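Local atomic coordinates of periplasmic branched-chain amino acid-binding protein (Burkholderia mallei, PDB entry 3I09), a protein that probably binds a small organic ligand in the periplasm, such as a branched-chain amino acid or related acid, and hands it to an ABC transporter. Residues 12-17 against 49-54; 18-23 against 230-235. All coordinates share one frame; numbering follows the deposited sequence. Where two conformers were deposited one is given.

Contact 1. Residues 12-17 against 49-54; sequences DMSGLY and YADHQN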
# COMPACT_ATOMS: atom_id res chain seq x y z
N ASP A 12 7.25 -6.54 -6.94
CA ASP A 12 8.36 -7.36 -6.41
C ASP A 12 7.83 -8.80 -6.24
O ASP A 12 6.99 -9.06 -5.37
CB ASP A 12 8.82 -6.83 -5.06
CG ASP A 12 9.87 -7.73 -4.40
OD1 ASP A 12 10.43 -8.58 -5.09
OD2 ASP A 12 10.13 -7.55 -3.17
N MSE A 13 8.33 -9.72 -7.05
CA MSE A 13 7.91 -11.12 -6.92
C MSE A 13 8.95 -12.00 -6.25
O MSE A 13 8.72 -13.19 -6.05
CB MSE A 13 7.50 -11.69 -8.28
CG MSE A 13 6.19 -11.14 -8.74
SE MSE A 13 5.81 -11.69 -10.55
CE MSE A 13 5.37 -13.54 -10.22
N SER A 14 10.09 -11.41 -5.88
CA SER A 14 11.21 -12.20 -5.36
C SER A 14 11.89 -11.73 -4.07
O SER A 14 12.61 -12.51 -3.46
CB SER A 14 12.29 -12.37 -6.46
OG SER A 14 12.70 -11.15 -7.05
N GLY A 15 11.68 -10.49 -3.65
CA GLY A 15 12.39 -9.93 -2.50
C GLY A 15 11.49 -9.69 -1.29
O GLY A 15 10.52 -10.44 -1.05
N LEU A 16 11.80 -8.65 -0.53
CA LEU A 16 11.23 -8.44 0.80
C LEU A 16 9.72 -8.10 0.77
O LEU A 16 9.08 -8.09 1.83
CB LEU A 16 11.98 -7.36 1.55
CG LEU A 16 11.71 -5.89 1.19
CD1 LEU A 16 12.40 -4.99 2.20
CD2 LEU A 16 12.18 -5.53 -0.24
N TYR A 17 9.17 -7.78 -0.40
CA TYR A 17 7.73 -7.47 -0.53
C TYR A 17 6.91 -8.55 -1.25
O TYR A 17 5.71 -8.37 -1.49
CB TYR A 17 7.54 -6.11 -1.25
CG TYR A 17 8.20 -4.95 -0.54
CD1 TYR A 17 8.12 -4.82 0.81
CD2 TYR A 17 8.89 -3.95 -1.27
CE1 TYR A 17 8.70 -3.73 1.47
CE2 TYR A 17 9.49 -2.88 -0.63
CZ TYR A 17 9.38 -2.77 0.75
OH TYR A 17 9.95 -1.71 1.43
N TYR A 49 2.78 -9.91 -16.79
CA TYR A 49 3.39 -9.53 -15.52
C TYR A 49 4.89 -9.53 -15.57
O TYR A 49 5.48 -10.12 -16.47
CB TYR A 49 2.88 -10.45 -14.41
CG TYR A 49 3.28 -11.89 -14.60
CD1 TYR A 49 2.53 -12.74 -15.39
CD2 TYR A 49 4.41 -12.39 -13.97
CE1 TYR A 49 2.90 -14.07 -15.56
CE2 TYR A 49 4.79 -13.72 -14.15
CZ TYR A 49 4.04 -14.53 -14.94
OH TYR A 49 4.42 -15.84 -15.10
N ALA A 50 5.51 -8.86 -14.62
CA ALA A 50 6.96 -8.84 -14.52
C ALA A 50 7.37 -8.62 -13.08
O ALA A 50 6.65 -7.97 -12.32
CB ALA A 50 7.55 -7.74 -15.43
N ASP A 51 8.52 -9.18 -12.72
CA ASP A 51 9.14 -8.96 -11.41
C ASP A 51 10.11 -7.80 -11.58
O ASP A 51 11.08 -7.92 -12.35
CB ASP A 51 9.95 -10.21 -11.02
CG ASP A 51 10.64 -10.10 -9.68
OD1 ASP A 51 10.52 -9.06 -8.97
OD2 ASP A 51 11.31 -11.09 -9.30
N HIS A 52 9.86 -6.68 -10.91
CA HIS A 52 10.81 -5.55 -11.01
C HIS A 52 12.06 -5.69 -10.17
O HIS A 52 12.97 -4.87 -10.30
CB HIS A 52 10.16 -4.17 -10.79
CG HIS A 52 9.46 -3.97 -9.48
ND1 HIS A 52 10.01 -4.30 -8.25
CD2 HIS A 52 8.30 -3.32 -9.21
CE1 HIS A 52 9.20 -3.89 -7.29
NE2 HIS A 52 8.15 -3.31 -7.85
N GLN A 53 12.09 -6.69 -9.31
CA GLN A 53 13.26 -6.97 -8.48
C GLN A 53 13.64 -5.74 -7.64
O GLN A 53 14.80 -5.56 -7.29
CB GLN A 53 14.44 -7.41 -9.36
CG GLN A 53 14.05 -8.44 -10.43
CD GLN A 53 15.24 -9.14 -11.04
OE1 GLN A 53 16.19 -9.53 -10.33
NE2 GLN A 53 15.20 -9.34 -12.34
N ASN A 54 12.67 -4.91 -7.29
CA ASN A 54 12.94 -3.66 -6.56
C ASN A 54 13.92 -2.71 -7.24
O ASN A 54 14.67 -1.98 -6.58
CB ASN A 54 13.33 -3.95 -5.12
CG ASN A 54 12.18 -4.53 -4.36
OD1 ASN A 54 11.13 -3.90 -4.30
ND2 ASN A 54 12.36 -5.75 -3.80
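Asp-12 and Asp-51 anchor a polar contact between the loop that follows strand 5-11 and the end of the neighbouring parallel strand 43-51 with the turn after it, at the edge of the ligand pocket. The carboxylates lie side by side and point the same way, OD1 to OD1 3.9 Å, and each is wrapped in donors that probably offset the repulsion. On Asp-51, OD1 takes Met-13 N at 3.0 Å in a nearly straight bond (172°) from above the carboxylate plane, and Gln-53 N from the opposite face, the latter closing an Asx turn. Its OD2 turns the syn lone pair to Ser-14 OG, a short 2.6 Å bond donated by the serine. Asp-12, with CG anti to its backbone N (chi1 174°), turns its carboxylate to the backbone N-H groups of the residues that follow. OD1 accepts from Ser-14 N and Gly-15 N, an Asx turn and Asx motif together, while OD2 receives Tyr-17 N on one face and Asn-54 ND2, 2.9 Å away, on the other. Four donors thus fix this buried carboxylate. The His-52 ring lays one face against Asp-12 N, offset toward the rim, with CE1 3.3 Å from that nitrogen; its ND1 accepts from Asn-54 N and its NE2 bonds to Thr-79 O. In one of its two modelled conformers Met-13, a selenomethionine, brings SE to 3.8 Å from Tyr-49 CD2, an oblique Met-aromatic contact that is doubtful for the other copy. Asn-54 OD1 continues to Asn-80 ND2, and Tyr-17, which touches the bound acetoacetic acid, joins its OH to Tyr-150 OH. Ala-50 and His-52 pair by backbone bonds with Phe-9 and Thr-11 of strand 5-11, while their side chains rest on helix 56-69.

Contact 2. Residues 18-23 against 230-235; sequences ADIDGQ and LMFIND. With EDO (1,2-ethanediol), chain G.
Ile-20 and Asn-234 bring the two backbones to 6.0 Å between CA atoms, where the loop leading into helix 22-36 meets the first turn of helix 233-239. Ile-20 carries most of the contact with two of its branches. CG1 stands between the backbone N and the carbonyl carbon (chi1 59°), and CD1 at the end of that branch reaches the Phe-232 ring at CD2, 3.6 Å away, approaching obliquely; the two side chains cross at about a right angle. The other branch, CG2, rests 3.7 Å from Phe-232 CB and also faces Asn-234. Asn-234 lies over the isoleucine backbone: OD1 comes to 3.6 Å from Ile-20 CA and, though buried here, has no polar partner in the model. ND2 approaches Asp-19 O at 3.4 Å, but the angle is too poor for a hydrogen bond, and that carbonyl is taken by Gln-280 NE2 instead. Phe-232 sits at the N-cap position, its backbone N giving a straight 2.8 Å bond (175°) to Asp-235 OD2, so the acid three residues on ties down the start of the helix. The other oxygen, Asp-235 OD1, lies very close to O1 of a 1,2-ethanediol, probably from the crystallisation liquor, whose C2 is 3.4 Å from Asp-19 OD2; the diol thus sits between the two acids beside Ile-20 CG2. Leu-279 of helix 278-297 packs on both Ile-20 and Phe-232, and Ser-277 OG bonds to Ile-20 O. Ile-20 also touches the bound acetoacetic acid. This mixed contact, with an apolar core of Ile-20 and Phe-232, spans the two lobes of a type I periplasmic binding protein, consistent with a cleft closed over its ligand.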
# COMPACT_ATOMS: atom_id res chain seq x y z
N ALA A 18 7.52 -9.70 -1.54
CA ALA A 18 6.86 -10.73 -2.35
C ALA A 18 5.64 -11.32 -1.64
O ALA A 18 4.61 -11.56 -2.27
CB ALA A 18 7.85 -11.87 -2.73
N ASP A 19 5.73 -11.52 -0.33
CA ASP A 19 4.64 -12.21 0.40
C ASP A 19 3.42 -11.35 0.50
O ASP A 19 2.31 -11.85 0.43
CB ASP A 19 5.07 -12.62 1.82
CG ASP A 19 6.08 -13.72 1.85
OD1 ASP A 19 6.12 -14.55 0.91
OD2 ASP A 19 6.83 -13.77 2.84
N ILE A 20 3.61 -10.04 0.68
CA ILE A 20 2.46 -9.15 0.91
C ILE A 20 1.71 -8.80 -0.42
O ILE A 20 0.59 -8.31 -0.41
CB ILE A 20 2.89 -7.83 1.64
CG1 ILE A 20 3.95 -7.07 0.83
CG2 ILE A 20 3.40 -8.10 3.05
CD1 ILE A 20 4.20 -5.68 1.37
N ASP A 21 2.35 -9.06 -1.56
CA ASP A 21 1.77 -8.75 -2.86
C ASP A 21 2.24 -9.84 -3.81
O ASP A 21 1.70 -10.98 -3.77
CB ASP A 21 2.14 -7.31 -3.31
CG ASP A 21 1.42 -6.88 -4.60
OD1 ASP A 21 0.23 -7.30 -4.79
OD2 ASP A 21 2.01 -6.11 -5.41
N GLY A 22 3.25 -9.57 -4.63
CA GLY A 22 3.91 -10.64 -5.40
C GLY A 22 2.97 -11.54 -6.21
O GLY A 22 2.00 -11.06 -6.82
N GLN A 23 3.29 -12.84 -6.25
CA GLN A 23 2.53 -13.83 -7.00
C GLN A 23 1.06 -13.88 -6.56
O GLN A 23 0.17 -14.10 -7.37
CB GLN A 23 3.17 -15.24 -6.89
CG GLN A 23 2.20 -16.42 -7.22
N LEU A 230 3.94 0.84 8.80
CA LEU A 230 3.30 0.04 7.74
C LEU A 230 3.53 -1.45 8.03
O LEU A 230 4.66 -1.92 8.07
CB LEU A 230 3.78 0.39 6.35
CG LEU A 230 3.06 -0.34 5.22
CD1 LEU A 230 1.49 -0.18 5.29
CD2 LEU A 230 3.64 0.11 3.83
N MSE A 231 2.44 -2.16 8.31
CA MSE A 231 2.51 -3.59 8.68
C MSE A 231 1.31 -4.27 8.01
O MSE A 231 0.19 -3.80 8.15
CB MSE A 231 2.44 -3.71 10.22
CG MSE A 231 2.23 -5.11 10.80
SE MSE A 231 2.77 -5.18 12.69
CE MSE A 231 4.60 -4.63 12.43
N PHE A 232 1.55 -5.32 7.26
CA PHE A 232 0.51 -6.08 6.61
C PHE A 232 0.31 -7.39 7.37
O PHE A 232 1.12 -7.77 8.21
CB PHE A 232 0.91 -6.36 5.14
CG PHE A 232 1.00 -5.13 4.31
CD1 PHE A 232 -0.14 -4.57 3.77
CD2 PHE A 232 2.23 -4.49 4.13
CE1 PHE A 232 -0.05 -3.39 2.99
CE2 PHE A 232 2.31 -3.33 3.36
CZ PHE A 232 1.18 -2.78 2.82
N ILE A 233 -0.74 -8.12 7.02
CA ILE A 233 -1.07 -9.34 7.75
C ILE A 233 0.07 -10.37 7.69
O ILE A 233 0.32 -11.07 8.65
CB ILE A 233 -2.43 -9.94 7.28
CG1 ILE A 233 -2.99 -10.88 8.34
CG2 ILE A 233 -2.32 -10.66 5.89
CD1 ILE A 233 -4.31 -11.52 7.94
N ASN A 234 0.82 -10.39 6.59
CA ASN A 234 1.92 -11.36 6.42
C ASN A 234 3.09 -11.05 7.35
O ASN A 234 3.85 -11.96 7.76
CB ASN A 234 2.42 -11.37 4.97
CG ASN A 234 1.30 -11.45 3.97
OD1 ASN A 234 0.60 -10.44 3.72
ND2 ASN A 234 1.06 -12.67 3.46
N ASP A 235 3.25 -9.77 7.67
CA ASP A 235 4.29 -9.34 8.58
C ASP A 235 3.97 -9.82 10.00
O ASP A 235 4.82 -10.34 10.73
CB ASP A 235 4.44 -7.81 8.53
CG ASP A 235 4.72 -7.26 7.11
OD1 ASP A 235 5.52 -7.85 6.36
OD2 ASP A 235 4.16 -6.17 6.76
C1 EDO G . 6.36 -10.61 5.53
O1 EDO G . 6.09 -9.51 4.66
C2 EDO G . 7.63 -11.29 5.05
O2 EDO G . 8.74 -11.09 5.94

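How the contacts relate
Contact 1 is partly buried and polar, a loop and a neighbouring strand end of one sheet stitched together by carboxylates, with several exposed residues among those that touch. Contact 2 is smaller and mostly buried, and it works by van der Waals packing of Ile-20 on Phe-232 and Asn-234, without hydrogen bonds between segments more than 200 residues apart. One continuous run joins them: residues 12-17 pass directly into 18-23, so the loop after strand 5-11 is fixed to the neighbouring strand end and then reaches the start of helix 233-239. Their atoms also pack, Met-13 O lying 3.7 Å from Ala-18 CB. Each contributes one residue to the acetoacetic acid pocket, Tyr-17 and Ile-20.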